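Iron transport multicopper oxidase FET3 (Saccharomyces cerevisiae, PDB 1ZPU) oxidises Fe(2+) to Fe(3+) for high-affinity iron uptake, using four copper ions to reduce dioxygen to water, and also oxidises Cu(+). Local coordinates at residues T69-G74 against Q490-N495; L139-H144 against P165-L170; Y229-Q234 against T438-P443; T351-G356 against F482-A487. One frame throughout, in Å; residues are numbered along the deposited sequence.

Interaction 1: residues T69-G74 against Q490-N495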
loop_
_atom_site.group_PDB
_atom_site.type_symbol
_atom_site.label_atom_id
_atom_site.label_comp_id
_atom_site.label_asym_id
_atom_site.label_seq_id
_atom_site.Cartn_x
_atom_site.Cartn_y
_atom_site.Cartn_z
ATOM N N THR A 69 -3.482 -12.752 14.464
ATOM C CA THR A 69 -2.619 -11.792 15.145
ATOM C C THR A 69 -2.823 -10.366 14.621
ATOM O O THR A 69 -1.856 -9.680 14.287
ATOM C CB THR A 69 -1.126 -12.164 14.987
ATOM O OG1 THR A 69 -0.816 -12.351 13.598
ATOM C CG2 THR A 69 -0.779 -13.425 15.763
ATOM N N ALA A 70 -4.083 -9.922 14.557
ATOM C CA ALA A 70 -4.453 -8.560 14.099
ATOM C C ALA A 70 -3.665 -7.441 14.782
ATOM O O ALA A 70 -3.339 -6.433 14.174
ATOM C CB ALA A 70 -5.948 -8.322 14.284
ATOM N N SER A 71 -3.373 -7.630 16.056
ATOM C CA SER A 71 -2.560 -6.713 16.840
ATOM C C SER A 71 -1.239 -6.325 16.156
ATOM O O SER A 71 -0.625 -5.316 16.492
ATOM C CB SER A 71 -2.285 -7.373 18.200
ATOM O OG SER A 71 -1.094 -6.887 18.774
ATOM N N MET A 72 -0.801 -7.133 15.200
ATOM C CA MET A 72 0.532 -6.966 14.627
ATOM C C MET A 72 0.516 -6.280 13.263
ATOM O O MET A 72 1.565 -6.133 12.635
ATOM C CB MET A 72 1.263 -8.313 14.512
ATOM C CG MET A 72 1.410 -9.097 15.808
ATOM S SD MET A 72 2.396 -8.231 17.036
ATOM C CE MET A 72 2.117 -9.254 18.489
ATOM N N ASP A 73 -0.664 -5.851 12.816
ATOM C CA ASP A 73 -0.820 -5.263 11.485
ATOM C C ASP A 73 -0.156 -3.900 11.346
ATOM O O ASP A 73 0.188 -3.486 10.240
ATOM C CB ASP A 73 -2.293 -5.144 11.113
ATOM C CG ASP A 73 -2.496 -4.959 9.622
ATOM O OD1 ASP A 73 -1.796 -5.639 8.844
ATOM O OD2 ASP A 73 -3.358 -4.141 9.238
ATOM N N GLY A 74 0.001 -3.202 12.465
ATOM C CA GLY A 74 0.757 -1.949 12.507
ATOM C C GLY A 74 0.060 -0.699 12.008
ATOM O O GLY A 74 0.700 0.192 11.478
ATOM N N GLN A 490 -4.995 -13.669 19.790
ATOM C CA GLN A 490 -5.414 -12.337 19.417
ATOM C C GLN A 490 -5.305 -11.347 20.580
ATOM O O GLN A 490 -5.269 -10.135 20.363
ATOM C CB GLN A 490 -6.841 -12.412 18.897
ATOM C CG GLN A 490 -7.208 -11.333 17.940
ATOM C CD GLN A 490 -6.499 -11.455 16.617
ATOM O OE1 GLN A 490 -5.515 -10.761 16.374
ATOM N NE2 GLN A 490 -6.993 -12.336 15.751
ATOM N N GLN A 491 -5.244 -11.871 21.806
ATOM C CA GLN A 491 -5.161 -11.036 23.010
ATOM C C GLN A 491 -3.891 -10.186 23.011
ATOM O O GLN A 491 -2.837 -10.642 22.586
ATOM C CB GLN A 491 -5.264 -11.877 24.298
ATOM C CG GLN A 491 -6.552 -12.732 24.460
ATOM C CD GLN A 491 -7.844 -11.934 24.227
ATOM O OE1 GLN A 491 -8.267 -11.151 25.081
ATOM N NE2 GLN A 491 -8.473 -12.141 23.063
ATOM N N LEU A 492 -4.009 -8.945 23.476
ATOM C CA LEU A 492 -2.898 -7.995 23.463
ATOM C C LEU A 492 -1.822 -8.367 24.469
ATOM O O LEU A 492 -2.114 -8.715 25.612
ATOM C CB LEU A 492 -3.376 -6.558 23.710
ATOM C CG LEU A 492 -4.437 -6.014 22.750
ATOM C CD1 LEU A 492 -5.160 -4.815 23.344
ATOM C CD2 LEU A 492 -3.860 -5.680 21.384
ATOM N N SER A 493 -0.575 -8.286 24.020
ATOM C CA SER A 493 0.598 -8.585 24.830
ATOM C C SER A 493 0.891 -7.470 25.831
ATOM O O SER A 493 0.397 -6.347 25.684
ATOM C CB SER A 493 1.811 -8.757 23.919
ATOM O OG SER A 493 2.051 -7.575 23.177
ATOM N N GLU A 494 1.708 -7.781 26.837
ATOM C CA GLU A 494 2.142 -6.781 27.815
ATOM C C GLU A 494 2.857 -5.632 27.092
ATOM O O GLU A 494 2.573 -4.463 27.351
ATOM C CB GLU A 494 3.054 -7.382 28.907
ATOM C CG GLU A 494 2.767 -8.838 29.317
ATOM C CD GLU A 494 1.761 -8.972 30.454
ATOM O OE1 GLU A 494 0.854 -8.117 30.565
ATOM O OE2 GLU A 494 1.875 -9.946 31.238
ATOM N N ASN A 495 3.758 -5.972 26.175
ATOM C CA ASN A 495 4.480 -4.963 25.412
ATOM C C ASN A 495 3.581 -3.918 24.746
ATOM O O ASN A 495 3.847 -2.717 24.869
ATOM C CB ASN A 495 5.399 -5.597 24.373
ATOM C CG ASN A 495 6.109 -4.557 23.539
ATOM O OD1 ASN A 495 6.030 -4.564 22.303
ATOM N ND2 ASN A 495 6.774 -3.621 24.212
#

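Interaction 2: residues L139-H144 against P165-L170. With MAN (alpha-D-mannopyranose), chain H.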
loop_
_atom_site.group_PDB
_atom_site.type_symbol
_atom_site.label_atom_id
_atom_site.label_comp_id
_atom_site.label_asym_id
_atom_site.label_seq_id
_atom_site.Cartn_x
_atom_site.Cartn_y
_atom_site.Cartn_z
ATOM N N LEU A 139 11.176 0.711 -6.997
ATOM C CA LEU A 139 10.864 1.978 -7.637
ATOM C C LEU A 139 10.155 2.900 -6.641
ATOM O O LEU A 139 9.349 2.446 -5.804
ATOM C CB LEU A 139 9.970 1.763 -8.856
ATOM C CG LEU A 139 10.192 0.557 -9.775
ATOM C CD1 LEU A 139 9.102 0.476 -10.861
ATOM C CD2 LEU A 139 11.543 0.632 -10.406
ATOM N N SER A 140 10.449 4.195 -6.740
ATOM C CA SER A 140 9.812 5.199 -5.891
ATOM C C SER A 140 9.951 6.577 -6.503
ATOM O O SER A 140 10.737 6.740 -7.416
ATOM C CB SER A 140 10.441 5.186 -4.495
ATOM O OG SER A 140 9.844 6.173 -3.685
ATOM N N GLU A 141 9.185 7.556 -6.025
ATOM C CA GLU A 141 9.499 8.964 -6.316
ATOM C C GLU A 141 10.253 9.536 -5.119
ATOM O O GLU A 141 10.244 8.934 -4.043
ATOM C CB GLU A 141 8.251 9.795 -6.627
ATOM C CG GLU A 141 7.402 10.182 -5.400
ATOM C CD GLU A 141 6.605 9.016 -4.834
ATOM O OE1 GLU A 141 5.542 8.681 -5.428
ATOM O OE2 GLU A 141 7.059 8.436 -3.802
ATOM N N TRP A 142 10.895 10.686 -5.305
ATOM C CA TRP A 142 11.657 11.306 -4.233
ATOM C C TRP A 142 11.363 12.823 -4.101
ATOM O O TRP A 142 11.309 13.554 -5.105
ATOM C CB TRP A 142 13.146 11.031 -4.452
ATOM C CG TRP A 142 13.987 11.437 -3.315
ATOM C CD1 TRP A 142 14.923 12.423 -3.295
ATOM C CD2 TRP A 142 13.969 10.875 -2.012
ATOM N NE1 TRP A 142 15.501 12.516 -2.054
ATOM C CE2 TRP A 142 14.925 11.580 -1.240
ATOM C CE3 TRP A 142 13.228 9.856 -1.407
ATOM C CZ2 TRP A 142 15.165 11.291 0.090
ATOM C CZ3 TRP A 142 13.475 9.572 -0.063
ATOM C CH2 TRP A 142 14.436 10.290 0.661
ATOM N N TYR A 143 11.156 13.271 -2.864
ATOM C CA TYR A 143 10.927 14.686 -2.547
ATOM C C TYR A 143 12.165 15.265 -1.916
ATOM O O TYR A 143 12.936 14.548 -1.288
ATOM C CB TYR A 143 9.744 14.859 -1.582
ATOM C CG TYR A 143 8.382 14.632 -2.210
ATOM C CD1 TYR A 143 7.877 13.353 -2.370
ATOM C CD2 TYR A 143 7.606 15.696 -2.648
ATOM C CE1 TYR A 143 6.639 13.127 -2.944
ATOM C CE2 TYR A 143 6.355 15.485 -3.229
ATOM C CZ TYR A 143 5.885 14.190 -3.371
ATOM O OH TYR A 143 4.654 13.946 -3.932
ATOM N N HIS A 144 12.352 16.568 -2.085
ATOM C CA HIS A 144 13.477 17.284 -1.491
ATOM C C HIS A 144 13.145 17.875 -0.141
ATOM O O HIS A 144 14.027 18.298 0.589
ATOM C CB HIS A 144 13.902 18.395 -2.427
ATOM C CG HIS A 144 14.739 17.910 -3.559
ATOM N ND1 HIS A 144 15.552 18.747 -4.297
ATOM C CD2 HIS A 144 14.929 16.663 -4.047
ATOM C CE1 HIS A 144 16.189 18.033 -5.208
ATOM N NE2 HIS A 144 15.824 16.770 -5.078
ATOM N N PRO A 165 1.456 17.635 -3.494
ATOM C CA PRO A 165 2.804 18.154 -3.761
ATOM C C PRO A 165 3.569 17.330 -4.786
ATOM O O PRO A 165 3.525 16.117 -4.766
ATOM C CB PRO A 165 3.502 18.068 -2.403
ATOM C CG PRO A 165 2.684 17.186 -1.596
ATOM C CD PRO A 165 1.286 17.263 -2.082
ATOM N N ILE A 166 4.283 18.017 -5.663
ATOM C CA ILE A 166 4.970 17.397 -6.782
ATOM C C ILE A 166 6.388 16.984 -6.406
ATOM O O ILE A 166 7.146 17.804 -5.887
ATOM C CB ILE A 166 4.939 18.356 -7.980
ATOM C CG1 ILE A 166 3.488 18.495 -8.443
ATOM C CG2 ILE A 166 5.803 17.850 -9.122
ATOM C CD1 ILE A 166 3.132 19.870 -8.852
ATOM N N PRO A 167 6.741 15.702 -6.657
ATOM C CA PRO A 167 8.052 15.134 -6.311
ATOM C C PRO A 167 9.152 15.662 -7.227
ATOM O O PRO A 167 8.851 16.264 -8.249
ATOM C CB PRO A 167 7.856 13.637 -6.530
ATOM C CG PRO A 167 6.706 13.496 -7.406
ATOM C CD PRO A 167 5.865 14.727 -7.324
ATOM N N GLN A 168 10.414 15.444 -6.869
ATOM C CA GLN A 168 11.502 16.044 -7.615
ATOM C C GLN A 168 12.163 15.101 -8.590
ATOM O O GLN A 168 12.756 15.554 -9.563
ATOM C CB GLN A 168 12.524 16.664 -6.671
ATOM C CG GLN A 168 12.152 18.084 -6.213
ATOM C CD GLN A 168 10.827 18.127 -5.456
ATOM O OE1 GLN A 168 10.761 17.800 -4.274
ATOM N NE2 GLN A 168 9.766 18.513 -6.149
ATOM N N ASN A 169 12.051 13.797 -8.335
ATOM C CA ASN A 169 12.663 12.773 -9.172
ATOM C C ASN A 169 12.113 11.388 -8.916
ATOM O O ASN A 169 11.589 11.106 -7.839
ATOM C CB ASN A 169 14.177 12.714 -8.933
ATOM C CG ASN A 169 14.956 13.551 -9.920
ATOM O OD1 ASN A 169 14.788 13.433 -11.155
ATOM N ND2 ASN A 169 15.815 14.411 -9.392
ATOM N N LEU A 170 12.266 10.517 -9.912
ATOM C CA LEU A 170 12.084 9.081 -9.721
ATOM C C LEU A 170 13.388 8.437 -9.250
ATOM O O LEU A 170 14.470 8.787 -9.725
ATOM C CB LEU A 170 11.620 8.415 -11.030
ATOM C CG LEU A 170 10.208 8.782 -11.507
ATOM C CD1 LEU A 170 9.809 8.015 -12.749
ATOM C CD2 LEU A 170 9.201 8.534 -10.395
HETATM C C1 MAN H . 17.098 18.565 -11.849
HETATM C C2 MAN H . 16.401 17.305 -12.349
HETATM C C3 MAN H . 14.908 17.341 -12.053
HETATM C C4 MAN H . 14.674 17.705 -10.594
HETATM C C5 MAN H . 15.359 19.011 -10.255
HETATM C C6 MAN H . 15.176 19.311 -8.780
HETATM O O2 MAN H . 16.939 16.196 -11.683
HETATM O O3 MAN H . 14.333 16.077 -12.301
HETATM O O4 MAN H . 13.300 17.823 -10.344
HETATM O O5 MAN H . 16.738 18.868 -10.514
HETATM O O6 MAN H . 15.952 20.449 -8.481
#

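Interaction 3: residues Y229-Q234 against T438-P443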
loop_
_atom_site.group_PDB
_atom_site.type_symbol
_atom_site.label_atom_id
_atom_site.label_comp_id
_atom_site.label_asym_id
_atom_site.label_seq_id
_atom_site.Cartn_x
_atom_site.Cartn_y
_atom_site.Cartn_z
ATOM N N TYR A 229 2.473 -1.071 -15.833
ATOM C CA TYR A 229 2.018 0.091 -15.080
ATOM C C TYR A 229 1.915 -0.340 -13.607
ATOM O O TYR A 229 1.067 -1.147 -13.255
ATOM C CB TYR A 229 0.675 0.590 -15.620
ATOM C CG TYR A 229 0.119 1.831 -14.938
ATOM C CD1 TYR A 229 0.505 3.116 -15.335
ATOM C CD2 TYR A 229 -0.792 1.716 -13.891
ATOM C CE1 TYR A 229 0.005 4.252 -14.698
ATOM C CE2 TYR A 229 -1.297 2.837 -13.251
ATOM C CZ TYR A 229 -0.904 4.100 -13.658
ATOM O OH TYR A 229 -1.438 5.188 -12.997
ATOM N N ILE A 230 2.794 0.171 -12.758
ATOM C CA ILE A 230 2.835 -0.220 -11.348
ATOM C C ILE A 230 2.453 0.962 -10.465
ATOM O O ILE A 230 3.174 1.981 -10.449
ATOM C CB ILE A 230 4.256 -0.669 -10.921
ATOM C CG1 ILE A 230 4.864 -1.570 -12.003
ATOM C CG2 ILE A 230 4.227 -1.351 -9.586
ATOM C CD1 ILE A 230 6.220 -2.135 -11.644
ATOM N N THR A 231 1.337 0.836 -9.739
ATOM C CA THR A 231 0.919 1.868 -8.786
ATOM C C THR A 231 1.739 1.699 -7.527
ATOM O O THR A 231 2.425 0.699 -7.363
ATOM C CB THR A 231 -0.595 1.776 -8.389
ATOM O OG1 THR A 231 -0.786 0.785 -7.363
ATOM C CG2 THR A 231 -1.501 1.478 -9.586
ATOM N N VAL A 232 1.661 2.661 -6.610
ATOM C CA VAL A 232 2.406 2.516 -5.357
ATOM C C VAL A 232 1.843 1.324 -4.615
ATOM O O VAL A 232 0.653 1.039 -4.727
ATOM C CB VAL A 232 2.372 3.761 -4.487
ATOM C CG1 VAL A 232 2.994 4.905 -5.225
ATOM C CG2 VAL A 232 0.972 4.098 -4.069
ATOM N N ALA A 233 2.716 0.606 -3.913
ATOM C CA ALA A 233 2.327 -0.504 -3.053
ATOM C C ALA A 233 2.166 -1.828 -3.782
ATOM O O ALA A 233 2.156 -2.871 -3.155
ATOM C CB ALA A 233 1.054 -0.170 -2.267
ATOM N N GLN A 234 2.021 -1.806 -5.100
ATOM C CA GLN A 234 1.911 -3.088 -5.789
ATOM C C GLN A 234 3.240 -3.695 -6.208
ATOM O O GLN A 234 4.241 -2.989 -6.312
ATOM C CB GLN A 234 0.834 -3.133 -6.893
ATOM C CG GLN A 234 0.787 -2.061 -7.955
ATOM C CD GLN A 234 -0.557 -2.087 -8.739
ATOM O OE1 GLN A 234 -1.622 -2.433 -8.189
ATOM N NE2 GLN A 234 -0.500 -1.727 -10.034
ATOM N N THR A 438 -3.793 -4.680 -3.945
ATOM C CA THR A 438 -3.781 -3.269 -4.279
ATOM C C THR A 438 -4.190 -3.125 -5.736
ATOM O O THR A 438 -3.638 -3.784 -6.606
ATOM C CB THR A 438 -2.387 -2.654 -3.991
ATOM O OG1 THR A 438 -1.982 -3.003 -2.652
ATOM C CG2 THR A 438 -2.392 -1.138 -4.152
ATOM N N LEU A 439 -5.168 -2.255 -5.972
ATOM C CA LEU A 439 -5.847 -2.132 -7.251
ATOM C C LEU A 439 -6.216 -0.679 -7.484
ATOM O O LEU A 439 -6.694 -0.027 -6.580
ATOM C CB LEU A 439 -7.123 -2.979 -7.235
ATOM C CG LEU A 439 -8.017 -2.998 -8.476
ATOM C CD1 LEU A 439 -7.520 -4.015 -9.513
ATOM C CD2 LEU A 439 -9.471 -3.263 -8.092
ATOM N N TYR A 440 -6.003 -0.180 -8.698
ATOM C CA TYR A 440 -6.373 1.185 -9.038
ATOM C C TYR A 440 -7.755 1.293 -9.704
ATOM O O TYR A 440 -8.124 0.444 -10.516
ATOM C CB TYR A 440 -5.296 1.854 -9.917
ATOM C CG TYR A 440 -5.101 1.302 -11.332
ATOM C CD1 TYR A 440 -5.968 1.649 -12.363
ATOM C CD2 TYR A 440 -4.031 0.474 -11.638
ATOM C CE1 TYR A 440 -5.792 1.161 -13.658
ATOM C CE2 TYR A 440 -3.832 -0.003 -12.914
ATOM C CZ TYR A 440 -4.720 0.337 -13.928
ATOM O OH TYR A 440 -4.544 -0.131 -15.219
ATOM N N VAL A 441 -8.511 2.330 -9.339
ATOM C CA VAL A 441 -9.614 2.819 -10.164
ATOM C C VAL A 441 -9.070 3.807 -11.163
ATOM O O VAL A 441 -8.193 4.621 -10.831
ATOM C CB VAL A 441 -10.652 3.655 -9.405
ATOM C CG1 VAL A 441 -12.030 3.030 -9.502
ATOM C CG2 VAL A 441 -10.207 3.976 -7.987
ATOM N N ARG A 442 -9.625 3.771 -12.368
ATOM C CA ARG A 442 -9.278 4.741 -13.380
ATOM C C ARG A 442 -10.033 6.045 -13.117
ATOM O O ARG A 442 -11.010 6.058 -12.361
ATOM C CB ARG A 442 -9.541 4.168 -14.779
ATOM C CG ARG A 442 -8.537 3.084 -15.159
ATOM C CD ARG A 442 -8.846 2.431 -16.490
ATOM N NE ARG A 442 -7.909 1.344 -16.780
ATOM C CZ ARG A 442 -8.220 0.047 -16.797
ATOM N NH1 ARG A 442 -9.456 -0.363 -16.547
ATOM N NH2 ARG A 442 -7.280 -0.849 -17.068
ATOM N N PRO A 443 -9.554 7.160 -13.699
ATOM C CA PRO A 443 -10.249 8.441 -13.571
ATOM C C PRO A 443 -11.754 8.354 -13.825
ATOM O O PRO A 443 -12.192 7.848 -14.869
ATOM C CB PRO A 443 -9.579 9.298 -14.644
ATOM C CG PRO A 443 -8.190 8.790 -14.657
ATOM C CD PRO A 443 -8.317 7.305 -14.490
#

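Interaction 4: residues T351-G356 against F482-A487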
loop_
_atom_site.group_PDB
_atom_site.type_symbol
_atom_site.label_atom_id
_atom_site.label_comp_id
_atom_site.label_asym_id
_atom_site.label_seq_id
_atom_site.Cartn_x
_atom_site.Cartn_y
_atom_site.Cartn_z
ATOM N N THR A 351 -11.100 -1.614 21.407
ATOM C CA THR A 351 -12.499 -1.559 21.846
ATOM C C THR A 351 -13.201 -2.893 21.625
ATOM O O THR A 351 -13.959 -3.326 22.493
ATOM C CB THR A 351 -13.332 -0.341 21.310
ATOM O OG1 THR A 351 -14.125 -0.724 20.181
ATOM C CG2 THR A 351 -12.454 0.850 20.963
ATOM N N VAL A 352 -12.932 -3.565 20.505
ATOM C CA VAL A 352 -13.478 -4.920 20.302
ATOM C C VAL A 352 -13.026 -5.909 21.395
ATOM O O VAL A 352 -13.810 -6.755 21.849
ATOM C CB VAL A 352 -13.275 -5.494 18.847
ATOM C CG1 VAL A 352 -12.426 -4.601 17.994
ATOM C CG2 VAL A 352 -12.748 -6.931 18.867
ATOM N N LEU A 353 -11.781 -5.766 21.840
ATOM C CA LEU A 353 -11.248 -6.638 22.879
ATOM C C LEU A 353 -11.716 -6.299 24.293
ATOM O O LEU A 353 -11.342 -6.986 25.248
ATOM C CB LEU A 353 -9.723 -6.685 22.816
ATOM C CG LEU A 353 -9.188 -7.422 21.589
ATOM C CD1 LEU A 353 -7.671 -7.321 21.523
ATOM C CD2 LEU A 353 -9.639 -8.878 21.553
ATOM N N SER A 354 -12.535 -5.260 24.443
ATOM C CA SER A 354 -13.043 -4.904 25.775
ATOM C C SER A 354 -14.509 -4.473 25.794
ATOM O O SER A 354 -14.978 -3.920 26.785
ATOM C CB SER A 354 -12.158 -3.839 26.431
ATOM O OG SER A 354 -12.050 -2.698 25.604
ATOM N N SER A 355 -15.222 -4.743 24.705
ATOM C CA SER A 355 -16.646 -4.436 24.592
ATOM C C SER A 355 -17.514 -5.652 24.897
ATOM O O SER A 355 -18.737 -5.537 24.998
ATOM C CB SER A 355 -16.970 -3.935 23.183
ATOM O OG SER A 355 -16.592 -4.886 22.195
ATOM N N GLY A 356 -16.877 -6.812 25.027
ATOM C CA GLY A 356 -17.579 -8.062 25.294
ATOM C C GLY A 356 -18.582 -8.432 24.219
ATOM O O GLY A 356 -18.229 -8.635 23.063
ATOM N N PHE A 482 -16.433 -11.289 17.220
ATOM C CA PHE A 482 -16.530 -12.418 18.145
ATOM C C PHE A 482 -15.447 -13.456 17.863
ATOM O O PHE A 482 -14.895 -14.044 18.789
ATOM C CB PHE A 482 -17.926 -13.053 18.133
ATOM C CG PHE A 482 -19.021 -12.129 18.603
ATOM C CD1 PHE A 482 -20.221 -12.043 17.903
ATOM C CD2 PHE A 482 -18.853 -11.337 19.737
ATOM C CE1 PHE A 482 -21.239 -11.187 18.326
ATOM C CE2 PHE A 482 -19.863 -10.480 20.164
ATOM C CZ PHE A 482 -21.056 -10.405 19.455
ATOM N N GLY A 483 -15.135 -13.664 16.586
ATOM C CA GLY A 483 -14.006 -14.509 16.189
ATOM C C GLY A 483 -12.689 -13.986 16.736
ATOM O O GLY A 483 -11.837 -14.762 17.162
ATOM N N ILE A 484 -12.538 -12.661 16.727
ATOM C CA ILE A 484 -11.361 -11.991 17.284
ATOM C C ILE A 484 -11.256 -12.267 18.782
ATOM O O ILE A 484 -10.200 -12.666 19.264
ATOM C CB ILE A 484 -11.373 -10.458 17.023
ATOM C CG1 ILE A 484 -11.206 -10.157 15.540
ATOM C CG2 ILE A 484 -10.279 -9.748 17.804
ATOM C CD1 ILE A 484 -11.713 -8.794 15.166
ATOM N N GLN A 485 -12.357 -12.073 19.507
ATOM C CA GLN A 485 -12.364 -12.248 20.959
ATOM C C GLN A 485 -12.077 -13.690 21.358
ATOM O O GLN A 485 -11.398 -13.939 22.352
ATOM C CB GLN A 485 -13.710 -11.839 21.553
ATOM C CG GLN A 485 -13.980 -10.352 21.621
ATOM C CD GLN A 485 -15.442 -10.044 21.944
ATOM O OE1 GLN A 485 -16.331 -10.868 21.723
ATOM N NE2 GLN A 485 -15.693 -8.849 22.459
ATOM N N ASP A 486 -12.609 -14.631 20.583
ATOM C CA ASP A 486 -12.535 -16.049 20.926
ATOM C C ASP A 486 -11.143 -16.637 20.751
ATOM O O ASP A 486 -10.772 -17.556 21.477
ATOM C CB ASP A 486 -13.559 -16.855 20.124
ATOM C CG ASP A 486 -14.997 -16.590 20.567
ATOM O OD1 ASP A 486 -15.225 -15.688 21.411
ATOM O OD2 ASP A 486 -15.910 -17.285 20.067
ATOM N N ALA A 487 -10.380 -16.111 19.795
ATOM C CA ALA A 487 -9.018 -16.582 19.578
ATOM C C ALA A 487 -8.072 -16.032 20.639
ATOM O O ALA A 487 -8.038 -14.828 20.903
ATOM C CB ALA A 487 -8.534 -16.220 18.183
#

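Interaction 1: residues T69-G74 against Q490-N495
A side-chain-to-backbone contact, Gln490 on Ala70, joins the segment leading into helix 494-502 to the first cupredoxin (plastocyanin-like) domain. Residues 69-74 lie there in the loop between strands 60-62 and 88-94 and make a short 3-10 turn, with Met72 N bonded to Thr69 O at 2.9 Å. The carboxamide of Gln490 comes up to the start of this turn. Its OE1 accepts the backbone N-H of Ala70, though the modelled N to OE1 distance of 2.5 Å is doubtfully short at this resolution. Gln490 CG stands anti to the backbone N, and a bend at chi2 (69°) swings CD round toward the loop. Three residues on from Ala70, Asp73 OD2 and Asp73 O hold the ND1 atoms of the copper ligands His397 and His60, which makes the loop a second shell to the type 2 and type 3 copper sites. Further along the tail the contact turns apolar. Leu492 also packs on Met350 and Leu497, and its branch CD2 touches Ser71 CB at 3.9 Å.

Interaction 2: residues L139-H144 against P165-L170
Tyr143 lays one face of its ring over Pro167, whose CA stands 3.7 Å from the ring centroid in a CH-pi contact displaced toward the rim. Its OH donates to Pro165 O at 2.6 Å, 34° out of the carbonyl plane, and also meets Trp467 NE1. A phenylalanine in place of Tyr143 would probably still pack on Pro167, but would leave Pro165 O and Trp467 NE1 without this shared partner. One residue on, the His144 ring receives Gln168 CG over its centre, 3.8 Å from the centroid. The chain of Gln168 is bent at chi2 (61°), and its OE1 takes the N-H of His144 on a lone pair, 3.0 Å from N to OE1. His144 NE2 is bonded in turn to Asp17. The backbone beneath is a classic beta bulge where strand 133-142 meets edge strand 169-172 of the second cupredoxin domain: Gln168 and Asn169 both face Trp142, whose O accepts Gln168 N at 2.7 Å and, weakly, Asn169 N. On the sheet face that carries Glu141 and Leu170, Glu141 CG rests on Pro167 CB at 3.7 Å, its carboxylate held by the backbone N-H groups of residues 197-199. A mannose of an N-linked glycan adds a bond from Asn169 ND2 to its O2 at 3.1 Å. Backbone bonds thus define the bulge, while Tyr143 OH, Gln168 OE1 and the CH groups over both rings would limit ring turning.

Interaction 3: residues Y229-Q234 against T438-P443
The hydroxyl of Tyr229 is gripped by Asp257 OD1 and Ser200 OG, which anchors a ring that turns its edge toward the face of Tyr440. The two rings form an offset edge-to-face pair, centroids 5.3 Å apart and planes at 75°, with Tyr229 CD2 3.6 Å from Tyr440 CE2. With CG anti to the backbone N (chi1 -178°), the Tyr229 ring is carried toward strand 438-441. Tyr440 is also engaged by Arg406 in a cation-pi contact, so its ring meets both an aromatic edge and a charge. Beside the pair, the methyl of Thr231 reaches Tyr440 CD2 at 3.4 Å. This methyl, CG2, comes to the ring obliquely, while OG1 donates to Val232 O, 3.0 Å away and above the carbonyl plane. Thr231 opens a type II turn that ends at Gln234, with Ala233 at its third position in the positive-phi conformation such turns require. The turn packs on Thr438, whose CG2 lies 4.0 Å from Ala233 CB and 3.8 Å from Val232 O. Thr438 OG1 points elsewhere, to NE2 of the copper ligand His62, and its side chain also touches His395, a type 2 copper ligand. An edge strand and turn of the second cupredoxin domain thus abut an edge strand of the third, a buried interdomain seam beside the trinuclear copper cluster of a multicopper oxidase.

Interaction 4: residues T351-G356 against F482-A487
Two hydrogen bonds from a single nitrogen carry the polar part of this contact: Gln485 NE2 donates to Val352 O at 2.9 Å and to Gly356 O at 2.6 Å. The two carbonyls are met differently. The nitrogen approaches Val352 O nearly along the C=O axis, with that oxygen 23° out of the carboxamide plane, whereas Gly356 O lies in the plane of the amide and is reached on a lone pair. Gln485 CG is anti to the carbonyl carbon, and with chi2 at 168° CD continues in an extended chain across to the loop. An alanine here would probably leave the carbonyls of Val352 and Gly356 without this shared donor and free the 353-356 loop to shift. Gly356 itself adopts positive phi (60°), a backbone shape easily taken by a residue without a side chain. The elements joined are helix 348-352 with the loop that follows it, and helix 481-486, which comes directly after strand 474-479, a strand of the third cupredoxin domain. Apolar packing is centred on Ile484, whose CG2 meets Val352 CG2 and Leu353 CD2, each at 3.9 Å, and whose side chain crosses both at about a right angle. Ile484 also touches Gln490, further along the chain. An aromatic edge supplies the last kind of contact: Phe482 CE2 comes to 3.8 Å from Gly356 O, near the plane of the ring, while an N-acetylglucosamine touches the same phenylalanine.

Overall arrangement
Interactions 1 and 4 are neighbours, centres about 12 Å apart: Gln490 CB lies against Ile484 O, and Leu492 packs on Leu353. Interaction 1 ties residues 490-495 to domain one, and interaction 4 joins two helices at the edge of domain three; both use a glutamine carboxamide on backbone groups, as acceptor and as donor respectively. Interaction 1 is buried although well off the chain's centre, interaction 4 partly buried and farther out. Interaction 3 is the most central, wholly buried, and relies on aromatic and methyl packing between domains two and three. Interaction 2, also buried, stays within domain two, combines sheet hydrogen bonds with glycan contacts, and touches interaction 3 through Leu139 and Ile230; it lies across the centre from interactions 1 and 4.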